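Local coordinates for glycosaminoglycan xylosylkinase (Hydra vulgaris, PDB 5XOM), which probably phosphorylates the xylose of the proteoglycan linkage region, as a sugar kinase of the Fam20 family, at residues V64-D67 with V68-Y71; F176-D179 with K180-L184; I264-S267 with I268-L272; E336-L339 with S340-L343. All coordinates share one frame; numbering follows the deposited sequence.

How the interactions relate
Interactions 1, 3 and 4 gather round helix 132-144: Ile70 of interaction 1, Phe269 of interaction 3 and Leu343 of interaction 4 all pack on it, though the contacts do not touch one another. Interactions 3 and 4 come nearest, about 5 Å between nearest atoms, and also share helix 358-382. Interactions 1 and 4, both at N-caps, stay about 9 Å apart at their nearest atoms, and interaction 1 also faces the second subunit. Interaction 2 is remote, its centre about 39 Å from that of interaction 3; the Asn183 side chain lies about 5 Å from an N-acetylglucosamine residue. By resemblance to other kinases, helix 259-273 of interaction 3 probably runs into the catalytic loop.

Interaction 1: V64-D67 with V68-Y71; sequences VDSD and VEIY
Ser66 OG accepts the backbone N-H of Glu69 in a nearly straight bond, 3.1 Å from Ser66 OG to Glu69 N and 167° at the hydrogen. The first torsion of Ser66 explains this: OG stands beside the carbonyl carbon, opposite the backbone N (chi1 167°), turned to the opening helical turn. Two backbone bonds follow, Ile70 N to Ser66 O at 3.2 Å and Tyr71 N to Asp67 O at 2.8 Å. Ser66 is thus the N-cap of helix 67-79. The cap sits at the dimer interface: Ser66 OG is also hydrogen-bonded to Glu69 OE2 of the second subunit, and Glu69 OE2 in return is hydrogen-bonded to Ser66 OG of that subunit. Replacing Ser66 by an alanine is likely to leave Glu69 N without its capping acceptor and Glu69 OE2 of the second subunit without its hydroxyl partner. Glu69 CG presses on Ser66 OG at 3.3 Å, and Val64 CG2 meets Glu69 OE1 at 3.8 Å, the side chains crossing at a slant. Ile70 CG1 lies 3.8 Å from Val64 O, which is also hydrogen-bonded to Arg143 NH2. Asp67 CB sits over one face of the Tyr71 ring, 4.1 Å above its plane and displaced toward the rim.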
loop_
_atom_site.group_PDB
_atom_site.type_symbol
_atom_site.label_atom_id
_atom_site.label_comp_id
_atom_site.label_asym_id
_atom_site.label_seq_id
_atom_site.Cartn_x
_atom_site.Cartn_y
_atom_site.Cartn_z
ATOM N N VAL A 64 4.350 -5.624 3.926
ATOM C CA VAL A 64 4.246 -4.175 3.835
ATOM C C VAL A 64 3.113 -3.687 4.728
ATOM O O VAL A 64 2.274 -4.459 5.194
ATOM C CB VAL A 64 4.023 -3.706 2.386
ATOM C CG1 VAL A 64 5.258 -3.980 1.555
ATOM C CG2 VAL A 64 2.805 -4.408 1.796
ATOM N N ASP A 65 3.097 -2.371 4.942
ATOM C CA ASP A 65 2.100 -1.735 5.795
ATOM C C ASP A 65 0.698 -1.801 5.201
ATOM O O ASP A 65 -0.282 -1.726 5.949
ATOM C CB ASP A 65 2.512 -0.283 6.049
ATOM C CG ASP A 65 1.529 0.464 6.929
ATOM O OD1 ASP A 65 1.043 -0.126 7.917
ATOM O OD2 ASP A 65 1.253 1.646 6.640
ATOM N N SER A 66 0.582 -1.950 3.881
ATOM C CA SER A 66 -0.702 -1.891 3.181
ATOM C C SER A 66 -1.602 -3.061 3.567
ATOM O O SER A 66 -1.343 -4.208 3.188
ATOM C CB SER A 66 -0.466 -1.887 1.675
ATOM O OG SER A 66 -1.677 -2.141 0.981
ATOM N N ASP A 67 -2.706 -2.759 4.255
ATOM C CA ASP A 67 -3.689 -3.789 4.568
ATOM C C ASP A 67 -4.375 -4.307 3.313
ATOM O O ASP A 67 -4.774 -5.476 3.264
ATOM C CB ASP A 67 -4.731 -3.252 5.550
ATOM C CG ASP A 67 -4.181 -3.093 6.958
ATOM O OD1 ASP A 67 -3.064 -3.594 7.224
ATOM O OD2 ASP A 67 -4.867 -2.471 7.798
ATOM N N VAL A 68 -4.529 -3.458 2.294
ATOM C CA VAL A 68 -5.170 -3.896 1.058
ATOM C C VAL A 68 -4.358 -5.005 0.406
ATOM O O VAL A 68 -4.899 -6.039 -0.006
ATOM C CB VAL A 68 -5.377 -2.707 0.104
ATOM C CG1 VAL A 68 -5.933 -3.189 -1.219
ATOM C CG2 VAL A 68 -6.319 -1.696 0.733
ATOM N N GLU A 69 -3.043 -4.812 0.316
ATOM C CA GLU A 69 -2.191 -5.817 -0.313
ATOM C C GLU A 69 -2.138 -7.099 0.515
ATOM O O GLU A 69 -2.203 -8.202 -0.039
ATOM C CB GLU A 69 -0.789 -5.250 -0.532
ATOM C CG GLU A 69 -0.752 -4.061 -1.491
ATOM C CD GLU A 69 0.656 -3.707 -1.952
ATOM O OE1 GLU A 69 1.567 -4.542 -1.784
ATOM O OE2 GLU A 69 0.850 -2.599 -2.495
ATOM N N ILE A 70 -2.035 -6.973 1.840
ATOM C CA ILE A 70 -1.910 -8.153 2.696
ATOM C C ILE A 70 -3.230 -8.915 2.771
ATOM O O ILE A 70 -3.253 -10.147 2.638
ATOM C CB ILE A 70 -1.393 -7.753 4.091
ATOM C CG1 ILE A 70 0.086 -7.385 3.992
ATOM C CG2 ILE A 70 -1.552 -8.892 5.076
ATOM C CD1 ILE A 70 0.972 -8.589 3.681
ATOM N N TYR A 71 -4.352 -8.206 2.966
ATOM C CA TYR A 71 -5.646 -8.896 2.997
ATOM C C TYR A 71 -5.940 -9.593 1.679
ATOM O O TYR A 71 -6.587 -10.646 1.665
ATOM C CB TYR A 71 -6.795 -7.938 3.323
ATOM C CG TYR A 71 -6.856 -7.473 4.760
ATOM C CD1 TYR A 71 -5.719 -7.461 5.558
ATOM C CD2 TYR A 71 -8.063 -7.077 5.331
ATOM C CE1 TYR A 71 -5.768 -7.034 6.867
ATOM C CE2 TYR A 71 -8.124 -6.650 6.651
ATOM C CZ TYR A 71 -6.969 -6.630 7.408
ATOM O OH TYR A 71 -6.996 -6.216 8.719
#

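Interaction 2: F176-D179 with K180-L184; sequences FIKD and KDENL
The Phe176 ring receives Leu184 at its edge: Leu184 CD1 lies near the ring plane, 3.6 Å from Phe176 CD2, and the ring also meets that of Phe186. The planes of the Asp179 carboxylate and the Asn183 amide are inclined at 66°. Asn183 ND2 gives a straight bond (166° at the hydrogen) to the syn lone pair of Asp179 OD2, 3.0 Å away; Asn183 OD1 accepts from Asn203 N, so the amide is held at both ends. Asp179 OD1 takes Asn183 N at 2.8 Å from above the carboxylate plane, and Asp181 N more weakly. The carboxylate reaches these donors because CG is tucked between the backbone N and carbonyl carbon (chi1 72°). A type I turn from Asp179 to Glu182, closed by Glu182 N to Asp179 O at 2.8 Å, forms the loop of the hairpin joining strands 176-178 and 184-186. Replacing Asp179 by an alanine would probably leave Asn183 N and Asn183 ND2 without these acceptors and the turn freer to move. Lys178 and Glu182 lie side by side, pointing the same way, and Lys178 NZ meets the anti lone pair of Glu182 OE2 in a 2.8 Å salt bridge. A water links Asp179 OD2 to Asp181 OD2, probably easing their proximity.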
loop_
_atom_site.group_PDB
_atom_site.type_symbol
_atom_site.label_atom_id
_atom_site.label_comp_id
_atom_site.label_asym_id
_atom_site.label_seq_id
_atom_site.Cartn_x
_atom_site.Cartn_y
_atom_site.Cartn_z
ATOM N N PHE A 176 -2.950 -41.523 7.454
ATOM C CA PHE A 176 -4.296 -41.209 7.904
ATOM C C PHE A 176 -4.872 -42.379 8.687
ATOM O O PHE A 176 -4.747 -43.538 8.279
ATOM C CB PHE A 176 -5.197 -40.863 6.724
ATOM C CG PHE A 176 -5.116 -39.425 6.319
ATOM C CD1 PHE A 176 -4.082 -38.973 5.520
ATOM C CD2 PHE A 176 -6.053 -38.516 6.772
ATOM C CE1 PHE A 176 -4.004 -37.646 5.159
ATOM C CE2 PHE A 176 -5.978 -37.189 6.414
ATOM C CZ PHE A 176 -4.956 -36.753 5.607
ATOM N N ILE A 177 -5.491 -42.073 9.826
ATOM C CA ILE A 177 -6.115 -43.068 10.689
ATOM C C ILE A 177 -7.372 -42.456 11.290
ATOM O O ILE A 177 -7.634 -41.261 11.153
ATOM C CB ILE A 177 -5.184 -43.542 11.827
ATOM C CG1 ILE A 177 -4.846 -42.366 12.749
ATOM C CG2 ILE A 177 -3.921 -44.200 11.287
ATOM C CD1 ILE A 177 -4.032 -42.762 13.963
ATOM N N LYS A 178 -8.148 -43.291 11.975
ATOM C CA LYS A 178 -9.242 -42.815 12.806
ATOM C C LYS A 178 -8.890 -43.037 14.267
ATOM O O LYS A 178 -8.206 -44.001 14.616
ATOM C CB LYS A 178 -10.571 -43.508 12.469
ATOM C CG LYS A 178 -11.000 -43.342 11.024
ATOM C CD LYS A 178 -12.088 -44.327 10.622
ATOM C CE LYS A 178 -13.292 -44.292 11.531
ATOM N NZ LYS A 178 -14.313 -45.271 11.059
ATOM N N ASP A 179 -9.340 -42.119 15.116
ATOM C CA ASP A 179 -9.148 -42.258 16.549
ATOM C C ASP A 179 -10.321 -43.034 17.153
ATOM O O ASP A 179 -11.223 -43.491 16.445
ATOM C CB ASP A 179 -8.925 -40.883 17.190
ATOM C CG ASP A 179 -10.184 -40.025 17.249
ATOM O OD1 ASP A 179 -11.278 -40.479 16.839
ATOM O OD2 ASP A 179 -10.072 -38.867 17.703
ATOM N N LYS A 180 -10.316 -43.180 18.480
ATOM C CA LYS A 180 -11.336 -43.997 19.129
ATOM C C LYS A 180 -12.741 -43.426 18.961
ATOM O O LYS A 180 -13.717 -44.175 19.083
ATOM C CB LYS A 180 -11.013 -44.191 20.611
ATOM C CG LYS A 180 -11.151 -42.955 21.471
ATOM C CD LYS A 180 -10.528 -43.184 22.837
ATOM C CE LYS A 180 -10.639 -41.945 23.703
ATOM N NZ LYS A 180 -12.073 -41.647 23.992
ATOM N N ASP A 181 -12.871 -42.130 18.678
ATOM C CA ASP A 181 -14.170 -41.529 18.410
ATOM C C ASP A 181 -14.458 -41.444 16.919
ATOM O O ASP A 181 -15.423 -40.787 16.521
ATOM C CB ASP A 181 -14.268 -40.134 19.034
ATOM C CG ASP A 181 -14.083 -40.150 20.542
ATOM O OD1 ASP A 181 -14.554 -41.105 21.192
ATOM O OD2 ASP A 181 -13.463 -39.205 21.074
ATOM N N GLU A 182 -13.649 -42.114 16.098
ATOM C CA GLU A 182 -13.807 -42.175 14.642
ATOM C C GLU A 182 -13.636 -40.810 13.974
ATOM O O GLU A 182 -14.116 -40.588 12.862
ATOM C CB GLU A 182 -15.158 -42.794 14.269
ATOM C CG GLU A 182 -15.395 -44.150 14.915
ATOM C CD GLU A 182 -16.503 -44.923 14.230
ATOM O OE1 GLU A 182 -17.542 -45.182 14.859
ATOM O OE2 GLU A 182 -16.333 -45.285 13.057
ATOM N N ASN A 183 -12.884 -39.906 14.601
ATOM C CA ASN A 183 -12.391 -38.730 13.895
ATOM C C ASN A 183 -11.286 -39.125 12.924
ATOM O O ASN A 183 -10.504 -40.043 13.181
ATOM C CB ASN A 183 -11.845 -37.691 14.875
ATOM C CG ASN A 183 -12.893 -37.173 15.834
ATOM O OD1 ASN A 183 -13.949 -36.694 15.421
ATOM N ND2 ASN A 183 -12.613 -37.284 17.127
ATOM N N LEU A 184 -11.214 -38.411 11.806
ATOM C CA LEU A 184 -10.155 -38.653 10.839
ATOM C C LEU A 184 -8.919 -37.875 11.259
ATOM O O LEU A 184 -9.003 -36.680 11.568
ATOM C CB LEU A 184 -10.608 -38.252 9.433
ATOM C CG LEU A 184 -9.593 -38.374 8.300
ATOM C CD1 LEU A 184 -9.090 -39.808 8.174
ATOM C CD2 LEU A 184 -10.248 -37.931 6.999
HETATM O O HOH W 1 -11.014 -38.599 20.462
#

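Interaction 3: I264-S267 with I268-L272; sequences IDTS and IFDFL
Thr266 and Asp270, one helical turn apart, lie side by side and point the same way, with Thr266 CG2 3.5 Å from Asp270 OD2. The methyl rather than the hydroxyl faces the carboxylate: CG2 stands opposite the backbone N while OG1 lies beside it (chi1 -64°), where it bonds to Asp262 O and His294 NE2. Asp270 in turn directs OD2 to a salt bridge with Arg278 NE, so the two neighbouring polar ends serve different partners.

Ser267 folds back instead of reaching outward. Its OG is held between the backbone N and the carbonyl carbon (chi1 77°), from where it donates to Ile264 O at 2.8 Å. That oxygen also accepts Ile268 N at 3.2 Å, and both donors approach from the same face of the carbonyl plane, so two bonds grip one buried acceptor. Ile268 CG1 also lies 3.5 Å from Ile264 O.

Phe269 and Phe271 lead their rings away from the preceding turn: Phe269 stacks on His294 and packs on helix 132-144, whereas Phe271 packs on helix 358-382. The amides of 269-271 continue the backbone pattern, Phe269 N to Asp265 O at 3.0 Å, Asp270 N to Thr266 O at 2.8 Å and Phe271 N to Ser267 O at 2.9 Å. These i to i+4 bonds are those of an alpha-helix, here a middle part of helix 259-273, buried in the kinase-like domain; as in related kinases, it probably leads into the catalytic loop.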
loop_
_atom_site.group_PDB
_atom_site.type_symbol
_atom_site.label_atom_id
_atom_site.label_comp_id
_atom_site.label_asym_id
_atom_site.label_seq_id
_atom_site.Cartn_x
_atom_site.Cartn_y
_atom_site.Cartn_z
ATOM N N ILE A 264 18.851 -9.066 17.980
ATOM C CA ILE A 264 18.309 -8.381 19.148
ATOM C C ILE A 264 16.841 -8.022 18.923
ATOM O O ILE A 264 16.005 -8.201 19.819
ATOM C CB ILE A 264 19.175 -7.156 19.489
ATOM C CG1 ILE A 264 20.605 -7.609 19.822
ATOM C CG2 ILE A 264 18.576 -6.392 20.654
ATOM C CD1 ILE A 264 21.598 -6.485 20.100
ATOM N N ASP A 265 16.501 -7.515 17.728
ATOM C CA ASP A 265 15.098 -7.348 17.348
ATOM C C ASP A 265 14.318 -8.638 17.560
ATOM O O ASP A 265 13.249 -8.647 18.184
ATOM C CB ASP A 265 14.975 -6.933 15.875
ATOM C CG ASP A 265 15.253 -5.457 15.635
ATOM O OD1 ASP A 265 15.317 -4.678 16.607
ATOM O OD2 ASP A 265 15.379 -5.079 14.447
ATOM N N THR A 266 14.834 -9.741 17.011
ATOM C CA THR A 266 14.113 -11.005 17.043
ATOM C C THR A 266 14.044 -11.582 18.454
ATOM O O THR A 266 13.093 -12.305 18.776
ATOM C CB THR A 266 14.758 -11.985 16.059
ATOM O OG1 THR A 266 14.620 -11.469 14.728
ATOM C CG2 THR A 266 14.096 -13.363 16.120
ATOM N N SER A 267 15.021 -11.271 19.311
ATOM C CA SER A 267 14.932 -11.733 20.692
ATOM C C SER A 267 13.817 -11.015 21.441
ATOM O O SER A 267 13.158 -11.615 22.297
ATOM C CB SER A 267 16.268 -11.538 21.410
ATOM O OG SER A 267 16.467 -10.181 21.764
ATOM N N ILE A 268 13.573 -9.745 21.113
ATOM C CA ILE A 268 12.442 -9.024 21.685
ATOM C C ILE A 268 11.132 -9.624 21.191
ATOM O O ILE A 268 10.199 -9.858 21.970
ATOM C CB ILE A 268 12.541 -7.526 21.343
ATOM C CG1 ILE A 268 13.685 -6.875 22.124
ATOM C CG2 ILE A 268 11.216 -6.813 21.608
ATOM C CD1 ILE A 268 14.045 -5.493 21.625
ATOM N N PHE A 269 11.048 -9.888 19.884
ATOM C CA PHE A 269 9.845 -10.487 19.319
ATOM C C PHE A 269 9.605 -11.877 19.900
ATOM O O PHE A 269 8.479 -12.213 20.281
ATOM C CB PHE A 269 9.982 -10.528 17.796
ATOM C CG PHE A 269 8.904 -11.305 17.082
ATOM C CD1 PHE A 269 7.668 -10.729 16.823
ATOM C CD2 PHE A 269 9.153 -12.589 16.606
ATOM C CE1 PHE A 269 6.683 -11.423 16.143
ATOM C CE2 PHE A 269 8.166 -13.297 15.913
ATOM C CZ PHE A 269 6.928 -12.706 15.684
ATOM N N ASP A 270 10.661 -12.687 20.007
ATOM C CA ASP A 270 10.512 -14.025 20.572
ATOM C C ASP A 270 10.153 -13.979 22.050
ATOM O O ASP A 270 9.418 -14.848 22.539
ATOM C CB ASP A 270 11.793 -14.833 20.358
ATOM C CG ASP A 270 11.893 -15.402 18.950
ATOM O OD1 ASP A 270 10.834 -15.586 18.299
ATOM O OD2 ASP A 270 13.022 -15.669 18.491
ATOM N N PHE A 271 10.671 -12.987 22.773
ATOM C CA PHE A 271 10.348 -12.851 24.189
ATOM C C PHE A 271 8.877 -12.514 24.390
ATOM O O PHE A 271 8.243 -13.036 25.315
ATOM C CB PHE A 271 11.239 -11.796 24.838
ATOM C CG PHE A 271 10.816 -11.419 26.233
ATOM C CD1 PHE A 271 10.960 -12.305 27.291
ATOM C CD2 PHE A 271 10.228 -10.193 26.476
ATOM C CE1 PHE A 271 10.554 -11.945 28.582
ATOM C CE2 PHE A 271 9.817 -9.838 27.754
ATOM C CZ PHE A 271 9.979 -10.708 28.802
ATOM N N LEU A 272 8.312 -11.637 23.547
ATOM C CA LEU A 272 6.903 -11.280 23.712
ATOM C C LEU A 272 5.982 -12.467 23.462
ATOM O O LEU A 272 4.959 -12.613 24.138
ATOM C CB LEU A 272 6.512 -10.115 22.800
ATOM C CG LEU A 272 7.317 -8.828 22.944
ATOM C CD1 LEU A 272 7.200 -7.995 21.670
ATOM C CD2 LEU A 272 6.858 -8.064 24.192
#

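Interaction 4: E336-L339 with S340-L343; sequences ENSL and SVLL
Ser338 O receives Leu342 N at 3.1 Å with 171° at the hydrogen, and Leu339 O receives Leu343 N at 2.9 Å, which together fix the first turn of helix 339-347. Ser338 OG takes up the place between the backbone N and the carbonyl carbon (chi1 76°), which brings it to 3.2 Å from Ser340 OG. Both hydroxyls have a common partner beyond this turn, since each is hydrogen-bonded to Asp365 OD1 on helix 358-382. One carboxylate oxygen is therefore held by two serines beside a helix start, whose dipole would probably favour the negative charge.

Van der Waals contacts join the other side chains. Val341 CG2 approaches Ser338 OG at 3.5 Å, while its other methyl, CG1, meets the amide of Asn337 at ND2, 3.9 Å away, where the two side chains lie across each other. Asn337 also uses its aliphatic part: CB abuts Leu342 CD2 at 3.7 Å, so the residue preceding the cap leans with CB on one helix residue and with its amide on the next-door one.

Leu339 and Leu343 belong to the buried side. Leu343 CB touches Leu339 O at 3.3 Å, and both side chains pack between helices 132-144 and 358-382. With Ser338 directly before the helix, this is an N-cap site; its serines and leucines join the start of helix 339-347 to the helical core of the kinase-like domain.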
loop_
_atom_site.group_PDB
_atom_site.type_symbol
_atom_site.label_atom_id
_atom_site.label_comp_id
_atom_site.label_asym_id
_atom_site.label_seq_id
_atom_site.Cartn_x
_atom_site.Cartn_y
_atom_site.Cartn_z
ATOM N N GLU A 336 -2.811 4.914 23.684
ATOM C CA GLU A 336 -3.916 4.788 24.622
ATOM C C GLU A 336 -4.517 3.392 24.591
ATOM O O GLU A 336 -5.124 2.968 25.580
ATOM C CB GLU A 336 -5.001 5.828 24.323
ATOM C CG GLU A 336 -5.631 5.683 22.947
ATOM C CD GLU A 336 -6.856 6.565 22.766
ATOM O OE1 GLU A 336 -7.819 6.418 23.550
ATOM O OE2 GLU A 336 -6.854 7.403 21.839
ATOM N N ASN A 337 -4.332 2.666 23.492
ATOM C CA ASN A 337 -4.712 1.265 23.387
ATOM C C ASN A 337 -3.471 0.400 23.543
ATOM O O ASN A 337 -2.470 0.609 22.847
ATOM C CB ASN A 337 -5.385 0.980 22.045
ATOM C CG ASN A 337 -6.762 1.607 21.939
ATOM O OD1 ASN A 337 -7.046 2.344 20.998
ATOM N ND2 ASN A 337 -7.621 1.321 22.910
ATOM N N SER A 338 -3.537 -0.569 24.450
ATOM C CA SER A 338 -2.388 -1.420 24.705
ATOM C C SER A 338 -2.057 -2.264 23.477
ATOM O O SER A 338 -2.844 -2.387 22.532
ATOM C CB SER A 338 -2.644 -2.325 25.908
ATOM O OG SER A 338 -3.519 -3.383 25.556
ATOM N N LEU A 339 -0.852 -2.831 23.499
ATOM C CA LEU A 339 -0.407 -3.694 22.411
ATOM C C LEU A 339 -1.384 -4.840 22.176
ATOM O O LEU A 339 -1.662 -5.208 21.029
ATOM C CB LEU A 339 0.986 -4.231 22.735
ATOM C CG LEU A 339 1.711 -5.015 21.648
ATOM C CD1 LEU A 339 1.990 -4.105 20.470
ATOM C CD2 LEU A 339 3.000 -5.580 22.213
ATOM N N SER A 340 -1.920 -5.417 23.252
ATOM C CA SER A 340 -2.802 -6.566 23.092
ATOM C C SER A 340 -4.167 -6.159 22.563
ATOM O O SER A 340 -4.795 -6.925 21.822
ATOM C CB SER A 340 -2.944 -7.307 24.421
ATOM O OG SER A 340 -3.768 -6.605 25.333
ATOM N N VAL A 341 -4.650 -4.970 22.926
ATOM C CA VAL A 341 -5.913 -4.502 22.366
ATOM C C VAL A 341 -5.781 -4.291 20.864
ATOM O O VAL A 341 -6.636 -4.728 20.084
ATOM C CB VAL A 341 -6.372 -3.224 23.086
ATOM C CG1 VAL A 341 -7.454 -2.517 22.277
ATOM C CG2 VAL A 341 -6.869 -3.563 24.486
ATOM N N LEU A 342 -4.688 -3.657 20.426
ATOM C CA LEU A 342 -4.479 -3.456 18.993
ATOM C C LEU A 342 -4.243 -4.781 18.278
ATOM O O LEU A 342 -4.692 -4.966 17.141
ATOM C CB LEU A 342 -3.304 -2.507 18.761
ATOM C CG LEU A 342 -3.482 -1.074 19.268
ATOM C CD1 LEU A 342 -2.264 -0.229 18.932
ATOM C CD2 LEU A 342 -4.735 -0.461 18.659
ATOM N N LEU A 343 -3.530 -5.716 18.917
ATOM C CA LEU A 343 -3.273 -6.989 18.252
ATOM C C LEU A 343 -4.557 -7.784 18.072
ATOM O O LEU A 343 -4.782 -8.377 17.012
ATOM C CB LEU A 343 -2.236 -7.816 19.020
ATOM C CG LEU A 343 -2.071 -9.217 18.421
ATOM C CD1 LEU A 343 -1.287 -9.144 17.122
ATOM C CD2 LEU A 343 -1.368 -10.140 19.392
#